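Local atomic coordinates of malate dehydrogenase (Entamoeba histolytica, PDB entry 3I0P), a protein that probably catalyses the NAD-dependent interconversion of malate and oxaloacetate. Residues A[106-111]-A[286-291]; A[113-118]-A[259-264]; A[150-155]-A[229-234]. All blocks are in the same frame, centred on the assembly; numbering follows the deposited sequence.

Contact 1: residues A[106-111]-A[286-291]; sequences EKAKKY and FIAINV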
loop_
_atom_site.group_PDB
_atom_site.type_symbol
_atom_site.label_atom_id
_atom_site.label_comp_id
_atom_site.label_asym_id
_atom_site.label_seq_id
_atom_site.Cartn_x
_atom_site.Cartn_y
_atom_site.Cartn_z
ATOM N N GLU A 106 7.728 -21.080 -1.862
ATOM C CA GLU A 106 7.847 -22.470 -1.469
ATOM C C GLU A 106 7.045 -22.729 -0.188
ATOM O O GLU A 106 6.262 -23.679 -0.114
ATOM C CB GLU A 106 9.331 -22.778 -1.268
ATOM C CG GLU A 106 9.723 -24.247 -1.288
ATOM C CD GLU A 106 11.135 -24.479 -0.730
ATOM O OE1 GLU A 106 11.777 -23.500 -0.262
ATOM O OE2 GLU A 106 11.599 -25.647 -0.761
ATOM N N LYS A 107 7.241 -21.861 0.804
ATOM C CA LYS A 107 6.485 -21.883 2.056
ATOM C C LYS A 107 4.991 -21.614 1.874
ATOM O O LYS A 107 4.172 -22.134 2.635
ATOM C CB LYS A 107 7.048 -20.860 3.046
ATOM C CG LYS A 107 8.512 -21.030 3.364
ATOM C CD LYS A 107 8.940 -20.101 4.477
ATOM C CE LYS A 107 10.338 -20.437 4.950
ATOM N NZ LYS A 107 10.421 -21.836 5.473
ATOM N N ALA A 108 4.629 -20.791 0.894
ATOM C CA ALA A 108 3.215 -20.508 0.667
ATOM C C ALA A 108 2.534 -21.740 0.093
ATOM O O ALA A 108 1.424 -22.077 0.494
ATOM C CB ALA A 108 3.022 -19.295 -0.240
ATOM N N LYS A 109 3.228 -22.420 -0.821
ATOM C CA LYS A 109 2.730 -23.642 -1.448
ATOM C C LYS A 109 2.498 -24.763 -0.441
ATOM O O LYS A 109 1.564 -25.555 -0.584
ATOM C CB LYS A 109 3.691 -24.111 -2.534
ATOM C CG LYS A 109 3.755 -23.202 -3.752
ATOM C CD LYS A 109 2.469 -23.241 -4.543
ATOM C CE LYS A 109 2.735 -22.922 -5.993
ATOM N NZ LYS A 109 1.456 -22.814 -6.734
ATOM N N LYS A 110 3.341 -24.823 0.584
ATOM C CA LYS A 110 3.214 -25.856 1.598
ATOM C C LYS A 110 2.209 -25.512 2.708
ATOM O O LYS A 110 1.530 -26.405 3.204
ATOM C CB LYS A 110 4.583 -26.193 2.193
ATOM C CG LYS A 110 4.647 -27.560 2.856
ATOM C CD LYS A 110 6.009 -27.795 3.497
ATOM C CE LYS A 110 5.938 -28.913 4.551
ATOM N NZ LYS A 110 7.303 -29.328 4.992
ATOM N N TYR A 111 2.108 -24.232 3.088
ATOM C CA TYR A 111 1.297 -23.822 4.253
ATOM C C TYR A 111 0.204 -22.808 3.965
ATOM O O TYR A 111 -0.689 -22.615 4.792
ATOM C CB TYR A 111 2.182 -23.264 5.363
ATOM C CG TYR A 111 3.167 -24.254 5.924
ATOM C CD1 TYR A 111 4.498 -24.233 5.519
ATOM C CD2 TYR A 111 2.771 -25.214 6.861
ATOM C CE1 TYR A 111 5.415 -25.140 6.027
ATOM C CE2 TYR A 111 3.681 -26.127 7.380
ATOM C CZ TYR A 111 5.003 -26.084 6.957
ATOM O OH TYR A 111 5.927 -26.983 7.457
ATOM N N PHE A 286 9.616 -9.917 1.390
ATOM C CA PHE A 286 8.942 -10.656 0.324
ATOM C C PHE A 286 7.825 -11.500 0.909
ATOM O O PHE A 286 8.070 -12.359 1.767
ATOM C CB PHE A 286 9.933 -11.550 -0.425
ATOM C CG PHE A 286 11.141 -10.821 -0.919
ATOM C CD1 PHE A 286 11.091 -10.096 -2.104
ATOM C CD2 PHE A 286 12.327 -10.845 -0.192
ATOM C CE1 PHE A 286 12.194 -9.404 -2.566
ATOM C CE2 PHE A 286 13.441 -10.164 -0.648
ATOM C CZ PHE A 286 13.370 -9.429 -1.843
ATOM N N ILE A 287 6.603 -11.236 0.444
ATOM C CA ILE A 287 5.416 -11.946 0.895
ATOM C C ILE A 287 4.803 -12.706 -0.272
ATOM O O ILE A 287 4.666 -12.162 -1.361
ATOM C CB ILE A 287 4.361 -10.975 1.487
ATOM C CG1 ILE A 287 4.911 -10.245 2.711
ATOM C CG2 ILE A 287 3.043 -11.707 1.838
ATOM C CD1 ILE A 287 3.905 -9.289 3.327
ATOM N N ALA A 288 4.438 -13.963 -0.034
ATOM C CA ALA A 288 3.725 -14.774 -1.020
ATOM C C ALA A 288 2.459 -15.396 -0.410
ATOM O O ALA A 288 2.494 -15.966 0.681
ATOM C CB ALA A 288 4.635 -15.843 -1.567
ATOM N N ILE A 289 1.346 -15.264 -1.121
ATOM C CA ILE A 289 0.060 -15.780 -0.667
ATOM C C ILE A 289 -0.453 -16.775 -1.700
ATOM O O ILE A 289 -0.643 -16.426 -2.864
ATOM C CB ILE A 289 -0.983 -14.643 -0.492
ATOM C CG1 ILE A 289 -0.556 -13.696 0.623
ATOM C CG2 ILE A 289 -2.389 -15.213 -0.245
ATOM C CD1 ILE A 289 -1.157 -12.342 0.501
ATOM N N ASN A 290 -0.680 -18.010 -1.265
ATOM C CA ASN A 290 -1.117 -19.067 -2.162
ATOM C C ASN A 290 -2.609 -18.975 -2.438
ATOM O O ASN A 290 -3.428 -19.293 -1.578
ATOM C CB ASN A 290 -0.758 -20.436 -1.582
ATOM C CG ASN A 290 -1.003 -21.570 -2.556
ATOM O OD1 ASN A 290 -1.244 -21.354 -3.748
ATOM N ND2 ASN A 290 -0.928 -22.796 -2.054
ATOM N N VAL A 291 -2.941 -18.541 -3.650
ATOM C CA VAL A 291 -4.324 -18.355 -4.081
ATOM C C VAL A 291 -5.196 -19.622 -3.924
ATOM O O VAL A 291 -6.318 -19.550 -3.381
ATOM C CB VAL A 291 -4.384 -17.820 -5.538
ATOM C CG1 VAL A 291 -5.782 -17.998 -6.145
ATOM C CG2 VAL A 291 -3.935 -16.361 -5.594
#
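Asn290, the last residue of the strand in 286-291, meets the helix 106-111 by van der Waals contact. Its CG stands anti to the backbone N (chi1 -172°), which lays the chain across the carbonyl end of Ala108. From the root outward, Asn290 CB meets Ala108 O at 3.4 Å. The next atom, CG, stays over the same oxygen. At the tip, Asn290 ND2 is still 3.5 Å from Ala108 O and 3.8 Å from Lys109 CA, and Lys109 CD stands 4.2 Å from the same ND2. Lys109 NZ, beyond the contact, donates a hydrogen bond to Glu137 O.

Two residues earlier on the strand the approach is methyl to methyl, Ala108 CB to Ala288 CB at 4.0 Å, with the same Ala108 CB also resting on Ala288 O at 3.5 Å. Small side chains allow the two axes to come within 7.2 Å, and they run nearly alongside at 30°. Helix 93-111 is thus laid on one side of the mixed sheet, over strand 282-290. Ile289 points away from the helix and packs on Met113 and Ile140 of the two flanking strands, 113-121 and 139-145, and on Met115 of the second subunit, while Val291 packs on helix 297-312.

Contact 2: residues A[113-118]-A[259-264]; sequences MGMVVV and SCLSIA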
loop_
_atom_site.group_PDB
_atom_site.type_symbol
_atom_site.label_atom_id
_atom_site.label_comp_id
_atom_site.label_asym_id
_atom_site.label_seq_id
_atom_site.Cartn_x
_atom_site.Cartn_y
_atom_site.Cartn_z
ATOM N N MET A 113 0.849 -19.450 3.169
ATOM C CA MET A 113 1.526 -18.163 3.146
ATOM C C MET A 113 3.002 -18.271 3.486
ATOM O O MET A 113 3.425 -19.210 4.161
ATOM C CB MET A 113 0.841 -17.196 4.106
ATOM C CG MET A 113 -0.567 -16.860 3.687
ATOM S SD MET A 113 -1.369 -15.911 4.948
ATOM C CE MET A 113 -0.808 -14.252 4.525
ATOM N N GLY A 114 3.774 -17.294 3.023
ATOM C CA GLY A 114 5.196 -17.251 3.280
ATOM C C GLY A 114 5.688 -15.824 3.321
ATOM O O GLY A 114 5.222 -14.974 2.546
ATOM N N MET A 115 6.621 -15.557 4.236
ATOM C CA MET A 115 7.279 -14.258 4.322
ATOM C C MET A 115 8.756 -14.411 4.636
ATOM O O MET A 115 9.141 -15.055 5.617
ATOM C CB MET A 115 6.619 -13.351 5.359
ATOM C CG MET A 115 7.283 -11.985 5.464
ATOM S SD MET A 115 6.216 -10.743 6.211
ATOM C CE MET A 115 7.292 -9.315 6.166
ATOM N N VAL A 116 9.586 -13.811 3.797
ATOM C CA VAL A 116 11.012 -13.855 4.015
ATOM C C VAL A 116 11.511 -12.439 4.045
ATOM O O VAL A 116 11.168 -11.647 3.165
ATOM C CB VAL A 116 11.722 -14.672 2.932
ATOM C CG1 VAL A 116 13.217 -14.511 3.034
ATOM C CG2 VAL A 116 11.341 -16.139 3.067
ATOM N N VAL A 117 12.289 -12.104 5.072
ATOM C CA VAL A 117 12.900 -10.773 5.162
ATOM C C VAL A 117 14.426 -10.854 5.061
ATOM O O VAL A 117 15.023 -11.890 5.362
ATOM C CB VAL A 117 12.447 -9.985 6.430
ATOM C CG1 VAL A 117 10.951 -9.712 6.371
ATOM C CG2 VAL A 117 12.814 -10.731 7.709
ATOM N N VAL A 118 15.045 -9.763 4.620
ATOM C CA VAL A 118 16.483 -9.742 4.382
ATOM C C VAL A 118 17.115 -8.520 5.033
ATOM O O VAL A 118 16.568 -7.417 4.942
ATOM C CB VAL A 118 16.815 -9.727 2.858
ATOM C CG1 VAL A 118 18.307 -9.747 2.638
ATOM C CG2 VAL A 118 16.154 -10.907 2.136
ATOM N N SER A 259 13.261 -3.220 7.313
ATOM C CA SER A 259 14.326 -3.175 8.339
ATOM C C SER A 259 14.022 -3.807 9.714
ATOM O O SER A 259 14.901 -4.415 10.325
ATOM C CB SER A 259 14.832 -1.745 8.528
ATOM O OG SER A 259 13.775 -0.870 8.864
ATOM N N CYS A 260 12.791 -3.674 10.197
ATOM C CA CYS A 260 12.502 -4.006 11.592
ATOM C C CYS A 260 12.428 -5.489 11.880
ATOM O O CYS A 260 12.709 -5.920 13.002
ATOM C CB CYS A 260 11.234 -3.306 12.064
ATOM S SG CYS A 260 11.493 -1.548 12.275
ATOM N N LEU A 261 12.052 -6.269 10.872
ATOM C CA LEU A 261 11.938 -7.709 11.045
ATOM C C LEU A 261 13.279 -8.425 10.851
ATOM O O LEU A 261 13.556 -9.407 11.520
ATOM C CB LEU A 261 10.830 -8.277 10.149
ATOM C CG LEU A 261 9.398 -7.824 10.499
ATOM C CD1 LEU A 261 8.433 -8.039 9.347
ATOM C CD2 LEU A 261 8.869 -8.496 11.762
ATOM N N SER A 262 14.122 -7.910 9.969
ATOM C CA SER A 262 15.430 -8.506 9.690
ATOM C C SER A 262 16.613 -7.847 10.434
ATOM O O SER A 262 17.737 -8.352 10.358
ATOM C CB SER A 262 15.704 -8.437 8.186
ATOM O OG SER A 262 15.727 -7.083 7.748
ATOM N N ILE A 263 16.360 -6.736 11.133
ATOM C CA ILE A 263 17.404 -5.887 11.750
ATOM C C ILE A 263 18.399 -5.291 10.725
ATOM O O ILE A 263 19.619 -5.462 10.839
ATOM C CB ILE A 263 18.164 -6.558 12.948
ATOM C CG1 ILE A 263 17.255 -7.514 13.734
ATOM C CG2 ILE A 263 18.712 -5.489 13.881
ATOM C CD1 ILE A 263 17.988 -8.353 14.796
ATOM N N ALA A 264 17.865 -4.582 9.735
ATOM C CA ALA A 264 18.677 -3.916 8.711
ATOM C C ALA A 264 18.820 -2.453 9.049
ATOM O O ALA A 264 18.038 -1.927 9.843
ATOM C CB ALA A 264 18.026 -4.062 7.331
#
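The extended strand 113-118 and the compact, helically coiled loop 259-264 run in nearly the same direction where they touch, 17° apart, and their backbones come nearest at Val118 and Ser262, CA to CA 5.6 Å. A bond from Ala264 N to Ser259 O closes the loop, which follows helix 244-259 and lies against strand 113-121 of the mixed sheet.

Leu261 drops into the angle between two strand residues. Its CB lies 4.0 Å from Val117 CG2 and about as far from CG1, so both valine methyls cradle one carbon, the side chains crossing at about a right angle. Farther out, Leu261 CD1 meets Met115 CE at 3.6 Å. Met115 arrives by an extended chain, its CG anti to the backbone N (chi1 -180°), and it too crosses the leucine almost squarely. Ser262 lays its CB 3.7 Å from Val117 CG2. Its OG, held between the backbone N and the carbonyl carbon, stands 2.9 Å from Val118 O in a weak hydrogen bond whose single proton could instead serve Ser258 O.

Apolar packing therefore carries most of this buried join, and the serine hydroxyl adds a polar link that its two competing acceptors leave unsettled.

Contact 3: residues A[150-155]-A[229-234]; sequences SVAATF and KAYLHP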
loop_
_atom_site.group_PDB
_atom_site.type_symbol
_atom_site.label_atom_id
_atom_site.label_comp_id
_atom_site.label_asym_id
_atom_site.label_seq_id
_atom_site.Cartn_x
_atom_site.Cartn_y
_atom_site.Cartn_z
ATOM N N SER A 150 16.132 10.115 0.784
ATOM C CA SER A 150 15.907 11.050 -0.311
ATOM C C SER A 150 14.558 11.764 -0.176
ATOM O O SER A 150 14.329 12.789 -0.822
ATOM C CB SER A 150 15.959 10.308 -1.652
ATOM O OG SER A 150 14.810 9.486 -1.830
ATOM N N VAL A 151 13.674 11.212 0.658
ATOM C CA VAL A 151 12.289 11.674 0.769
ATOM C C VAL A 151 12.002 12.322 2.136
ATOM O O VAL A 151 12.378 11.780 3.187
ATOM C CB VAL A 151 11.275 10.504 0.474
ATOM C CG1 VAL A 151 9.819 10.972 0.545
ATOM C CG2 VAL A 151 11.563 9.861 -0.878
ATOM N N ALA A 152 11.336 13.479 2.109
ATOM C CA ALA A 152 10.933 14.170 3.336
ATOM C C ALA A 152 9.590 13.678 3.847
ATOM O O ALA A 152 8.645 13.513 3.068
ATOM C CB ALA A 152 10.872 15.669 3.116
ATOM N N ALA A 153 9.517 13.459 5.158
ATOM C CA ALA A 153 8.257 13.217 5.866
ATOM C C ALA A 153 7.268 14.358 5.611
ATOM O O ALA A 153 7.648 15.406 5.075
ATOM C CB ALA A 153 8.519 13.090 7.353
ATOM N N THR A 154 6.003 14.159 5.983
ATOM C CA THR A 154 5.004 15.230 5.888
ATOM C C THR A 154 5.322 16.285 6.946
ATOM O O THR A 154 5.455 15.963 8.134
ATOM C CB THR A 154 3.561 14.702 6.054
ATOM O OG1 THR A 154 3.313 13.683 5.081
ATOM C CG2 THR A 154 2.553 15.816 5.866
ATOM N N PHE A 155 5.452 17.533 6.486
ATOM C CA PHE A 155 5.887 18.693 7.294
ATOM C C PHE A 155 7.407 18.737 7.497
ATOM O O PHE A 155 7.903 19.510 8.326
ATOM C CB PHE A 155 5.152 18.796 8.652
ATOM C CG PHE A 155 3.646 18.773 8.546
ATOM C CD1 PHE A 155 2.985 19.412 7.492
ATOM C CD2 PHE A 155 2.883 18.125 9.521
ATOM C CE1 PHE A 155 1.590 19.383 7.399
ATOM C CE2 PHE A 155 1.486 18.091 9.442
ATOM C CZ PHE A 155 0.838 18.719 8.378
ATOM N N LYS A 229 20.101 18.926 1.774
ATOM C CA LYS A 229 19.602 20.270 1.454
ATOM C C LYS A 229 18.519 20.291 0.354
ATOM O O LYS A 229 18.073 21.362 -0.064
ATOM C CB LYS A 229 20.765 21.234 1.126
ATOM N N ALA A 230 18.109 19.108 -0.102
ATOM C CA ALA A 230 16.949 18.939 -0.991
ATOM C C ALA A 230 16.310 17.580 -0.726
ATOM O O ALA A 230 16.922 16.716 -0.091
ATOM C CB ALA A 230 17.349 19.056 -2.449
ATOM N N TYR A 231 15.088 17.388 -1.218
ATOM C CA TYR A 231 14.341 16.162 -0.943
ATOM C C TYR A 231 13.184 15.920 -1.914
ATOM O O TYR A 231 12.655 16.863 -2.513
ATOM C CB TYR A 231 13.824 16.180 0.502
ATOM C CG TYR A 231 13.055 17.432 0.862
ATOM C CD1 TYR A 231 11.722 17.598 0.461
ATOM C CD2 TYR A 231 13.653 18.453 1.594
ATOM C CE1 TYR A 231 11.011 18.744 0.783
ATOM C CE2 TYR A 231 12.948 19.610 1.919
ATOM C CZ TYR A 231 11.626 19.747 1.514
ATOM O OH TYR A 231 10.918 20.883 1.835
ATOM N N LEU A 232 12.815 14.647 -2.071
ATOM C CA LEU A 232 11.622 14.238 -2.826
ATOM C C LEU A 232 10.376 14.233 -1.927
ATOM O O LEU A 232 10.474 14.044 -0.711
ATOM C CB LEU A 232 11.824 12.840 -3.401
ATOM C CG LEU A 232 12.823 12.615 -4.534
ATOM C CD1 LEU A 232 13.417 11.237 -4.425
ATOM C CD2 LEU A 232 12.157 12.792 -5.873
ATOM N N HIS A 233 9.208 14.444 -2.529
ATOM C CA HIS A 233 7.934 14.371 -1.794
ATOM C C HIS A 233 7.340 12.971 -1.848
ATOM O O HIS A 233 7.534 12.253 -2.834
ATOM C CB HIS A 233 6.916 15.375 -2.343
ATOM C CG HIS A 233 7.348 16.801 -2.201
ATOM N ND1 HIS A 233 7.468 17.424 -0.976
ATOM C CD2 HIS A 233 7.705 17.720 -3.129
ATOM C CE1 HIS A 233 7.873 18.668 -1.158
ATOM N NE2 HIS A 233 8.023 18.872 -2.454
ATOM N N PRO A 234 6.603 12.578 -0.796
ATOM C CA PRO A 234 5.874 11.312 -0.853
ATOM C C PRO A 234 4.721 11.387 -1.853
ATOM O O PRO A 234 4.316 12.485 -2.248
ATOM C CB PRO A 234 5.307 11.167 0.567
ATOM C CG PRO A 234 6.003 12.205 1.400
ATOM C CD PRO A 234 6.360 13.295 0.465
HETATM O O HOH W 1 7.055 16.009 2.058
#
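Ser150, with its psi near the helical region at -17°, breaks the extended path of 150-155 so that it and Val151 both face Leu161: a classic beta bulge. On its other side the same chain forms a single parallel bridge to the strand 230-232, pairing Val151 with Leu232. Leu232 grips with both of its backbone polar groups. Its N donates almost straight to Ser150 O (2.7 Å, 175°), in the plane of that carbonyl, while Leu232 O receives Ala152 N at 3.0 Å, nearly along the C=O axis.

Side chains fill in around the bridge. Tyr231 has its CG in the crowded position between the backbone N and carbonyl carbon (chi1 52°), which swings the ring over Ala152: the methyl CB sits 3.8 Å from the ring centroid in a CH-pi contact over one face. The phenol OH is held by Asp157. Val151 crosses Leu232 obliquely, its CG2 against Leu232 CB at 3.9 Å, and sets CG1 near the ring of Pro234. Farther along, Thr154 and Phe155 touch a bound NAD, and the Phe155 ring stacks on His320 of the second subunit, so the bridge lies beside the cofactor pocket and the dimer interface. His233 bonds through NE2 to Ser208, while at its ring edge a water donates to Ala152 O at 3.1 Å and makes a weak bond of 3.4 Å to His233 ND1.

Overall arrangement
All three contacts are largely buried; contact 1 alone includes an exposed residue, Lys109. Contacts 1 and 2 belong to one sheet: strands 282-290 and 113-121 are neighbours in it, joined where Ala288 N probably bonds to Gly114 O, and Ile287 packs on Met115. One takes a helix onto that sheet, the other a loop, and both rely chiefly on apolar or close van der Waals contact. Contact 3 lies elsewhere, its centre about 25 Å from that of contact 2 and about 35 Å from that of contact 1. There, between loop and short strand, backbone hydrogen bonds dominate, beside the NAD. Each contact also reaches the second subunit.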